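Local atomic coordinates of sugar kinase (Agrobacterium tumefaciens, PDB entry 2RBC), a protein that probably phosphorylates a sugar at the expense of ATP, as a putative ribokinase of the pfkB family of carbohydrate kinases. Residues 46-51 against 127-132. Residues are numbered along the deposited sequence; the frame is centred on the assembly and turned at random.
Sequences VADMPK and IDNRGE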
loop_
_atom_site.group_PDB
_atom_site.type_symbol
_atom_site.label_atom_id
_atom_site.label_comp_id
_atom_site.label_asym_id
_atom_site.label_seq_id
_atom_site.Cartn_x
_atom_site.Cartn_y
_atom_site.Cartn_z
ATOM N N VAL A 46 -8.075 4.015 10.629
ATOM C CA VAL A 46 -9.275 4.737 10.271
ATOM C C VAL A 46 -10.276 4.702 11.443
ATOM O O VAL A 46 -10.145 3.875 12.332
ATOM C CB VAL A 46 -9.914 4.129 9.022
ATOM C CG1 VAL A 46 -8.944 4.220 7.821
ATOM C CG2 VAL A 46 -10.352 2.662 9.283
ATOM N N ALA A 47 -11.250 5.618 11.442
ATOM C CA ALA A 47 -12.301 5.622 12.464
ATOM C C ALA A 47 -13.239 4.467 12.154
ATOM O O ALA A 47 -13.321 3.483 12.899
ATOM C CB ALA A 47 -13.045 6.931 12.457
ATOM N N ASP A 48 -13.883 4.561 11.004
ATOM C CA ASP A 48 -14.852 3.576 10.588
ATOM C C ASP A 48 -14.335 2.747 9.432
ATOM O O ASP A 48 -13.895 3.282 8.402
ATOM C CB ASP A 48 -16.146 4.264 10.149
ATOM C CG ASP A 48 -16.795 5.054 11.272
ATOM O OD1 ASP A 48 -16.682 4.627 12.444
ATOM O OD2 ASP A 48 -17.417 6.098 10.981
HETATM N N MSE A 49 -14.434 1.437 9.613
HETATM C CA MSE A 49 -14.201 0.474 8.565
HETATM C C MSE A 49 -15.032 0.787 7.317
HETATM O O MSE A 49 -16.234 0.947 7.407
HETATM C CB MSE A 49 -14.554 -0.916 9.087
HETATM C CG MSE A 49 -14.079 -2.033 8.202
HETATM SE SE MSE A 49 -12.117 -2.045 8.082
HETATM C CE MSE A 49 -11.614 -2.858 9.808
ATOM N N PRO A 50 -14.387 0.893 6.144
ATOM C CA PRO A 50 -15.166 1.043 4.939
ATOM C C PRO A 50 -16.031 -0.175 4.674
ATOM O O PRO A 50 -15.728 -1.268 5.138
ATOM C CB PRO A 50 -14.103 1.195 3.845
ATOM C CG PRO A 50 -12.917 0.584 4.392
ATOM C CD PRO A 50 -12.950 0.908 5.842
ATOM N N LYS A 51 -17.092 0.040 3.913
ATOM C CA LYS A 51 -18.111 -0.968 3.681
ATOM C C LYS A 51 -18.465 -1.036 2.207
ATOM O O LYS A 51 -19.563 -1.452 1.842
ATOM C CB LYS A 51 -19.375 -0.630 4.510
ATOM C CG LYS A 51 -19.156 -0.602 6.045
ATOM C CD LYS A 51 -18.681 -1.966 6.599
ATOM C CE LYS A 51 -18.138 -1.891 8.037
ATOM N NZ LYS A 51 -19.095 -1.325 9.046
ATOM N N ILE A 127 -7.209 -0.711 9.651
ATOM C CA ILE A 127 -7.515 -0.992 11.046
ATOM C C ILE A 127 -8.431 0.122 11.597
ATOM O O ILE A 127 -8.030 1.297 11.688
ATOM C CB ILE A 127 -6.218 -1.069 11.864
ATOM C CG1 ILE A 127 -5.189 -1.956 11.152
ATOM C CG2 ILE A 127 -6.489 -1.550 13.256
ATOM C CD1 ILE A 127 -3.887 -2.143 11.886
ATOM N N ASP A 128 -9.681 -0.239 11.906
ATOM C CA ASP A 128 -10.671 0.729 12.382
ATOM C C ASP A 128 -10.476 1.024 13.867
ATOM O O ASP A 128 -9.533 0.511 14.507
ATOM C CB ASP A 128 -12.127 0.317 12.027
ATOM C CG ASP A 128 -12.617 -0.914 12.793
ATOM O OD1 ASP A 128 -11.908 -1.387 13.689
ATOM O OD2 ASP A 128 -13.720 -1.407 12.470
ATOM N N ASN A 129 -11.320 1.892 14.418
ATOM C CA ASN A 129 -11.172 2.240 15.834
ATOM C C ASN A 129 -11.720 1.189 16.810
ATOM O O ASN A 129 -11.691 1.407 18.014
ATOM C CB ASN A 129 -11.731 3.626 16.130
ATOM C CG ASN A 129 -13.229 3.719 15.911
ATOM O OD1 ASN A 129 -13.949 2.711 15.885
ATOM N ND2 ASN A 129 -13.700 4.937 15.740
ATOM N N ARG A 130 -12.190 0.049 16.299
ATOM C CA ARG A 130 -12.399 -1.143 17.131
ATOM C C ARG A 130 -11.187 -2.076 17.144
ATOM O O ARG A 130 -11.250 -3.160 17.738
ATOM C CB ARG A 130 -13.567 -1.969 16.620
ATOM C CG ARG A 130 -14.829 -1.209 16.372
ATOM C CD ARG A 130 -15.828 -2.198 15.877
ATOM N NE ARG A 130 -16.666 -1.663 14.812
ATOM C CZ ARG A 130 -17.454 -2.406 14.024
ATOM N NH1 ARG A 130 -18.190 -1.816 13.072
ATOM N NH2 ARG A 130 -17.513 -3.743 14.173
ATOM N N GLY A 131 -10.103 -1.689 16.473
ATOM C CA GLY A 131 -8.975 -2.599 16.264
ATOM C C GLY A 131 -9.269 -3.764 15.323
ATOM O O GLY A 131 -8.449 -4.669 15.202
ATOM N N GLU A 132 -10.423 -3.747 14.654
ATOM C CA GLU A 132 -10.728 -4.748 13.642
ATOM C C GLU A 132 -9.970 -4.413 12.366
ATOM O O GLU A 132 -9.661 -3.244 12.135
ATOM C CB GLU A 132 -12.223 -4.777 13.354
ATOM C CG GLU A 132 -13.014 -5.297 14.536
ATOM C CD GLU A 132 -14.469 -5.539 14.209
ATOM O OE1 GLU A 132 -15.026 -4.845 13.312
ATOM O OE2 GLU A 132 -15.053 -6.431 14.866
HETATM O O HOH W 1 -16.257 5.843 15.272
HETATM O O HOH W 2 -15.610 0.248 11.854
#
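Val46 N donates to Ile127 O (2.9 Å), continuing the parallel pairing of strands 39-45 and 121-127, whereas Asn129 N bonds one residue further on, to Ala47 O (3.0 Å), where the segments leave regular strand. Segment 127-132 then folds back through a type I beta turn, Asp128 to Gly131. Asp128 holds this hairpin from within: CG lies between the backbone N and the carbonyl carbon (chi1 69°), which turns OD1 back to Arg130 N, closing an Asx turn, and to Glu132 N on the opposite face of the carboxylate plane. OD2 binds a water that also takes the N-H of Met49 (water to Asp128 OD2 2.6 Å, to Met49 N 2.8 Å). Met49, present as selenomethionine and bent at chi2 and chi3, lays CB against Asp128 OD2 (3.5 Å) and carries CE past the carboxylate to Glu132 O. A second water links Asp48 OD1 to Asn129 ND2. Arg130 NH2 pairs with Glu132 OE1 (2.9 Å), which probably tempers the approach of Lys51 NZ to Arg130 NH1 (4.2 Å). Val46 packs on Val56 and Ile126. The four-stranded sheet probably corresponds to the lid of ribokinase-like kinases, the dimer contact in ribokinase; consistently, Met49 packs on Gly52 and Glu132 on Glu53, both of the second subunit. The contact lies at the end of strands 39-45 and 121-127, beside the turn into strand 133-138.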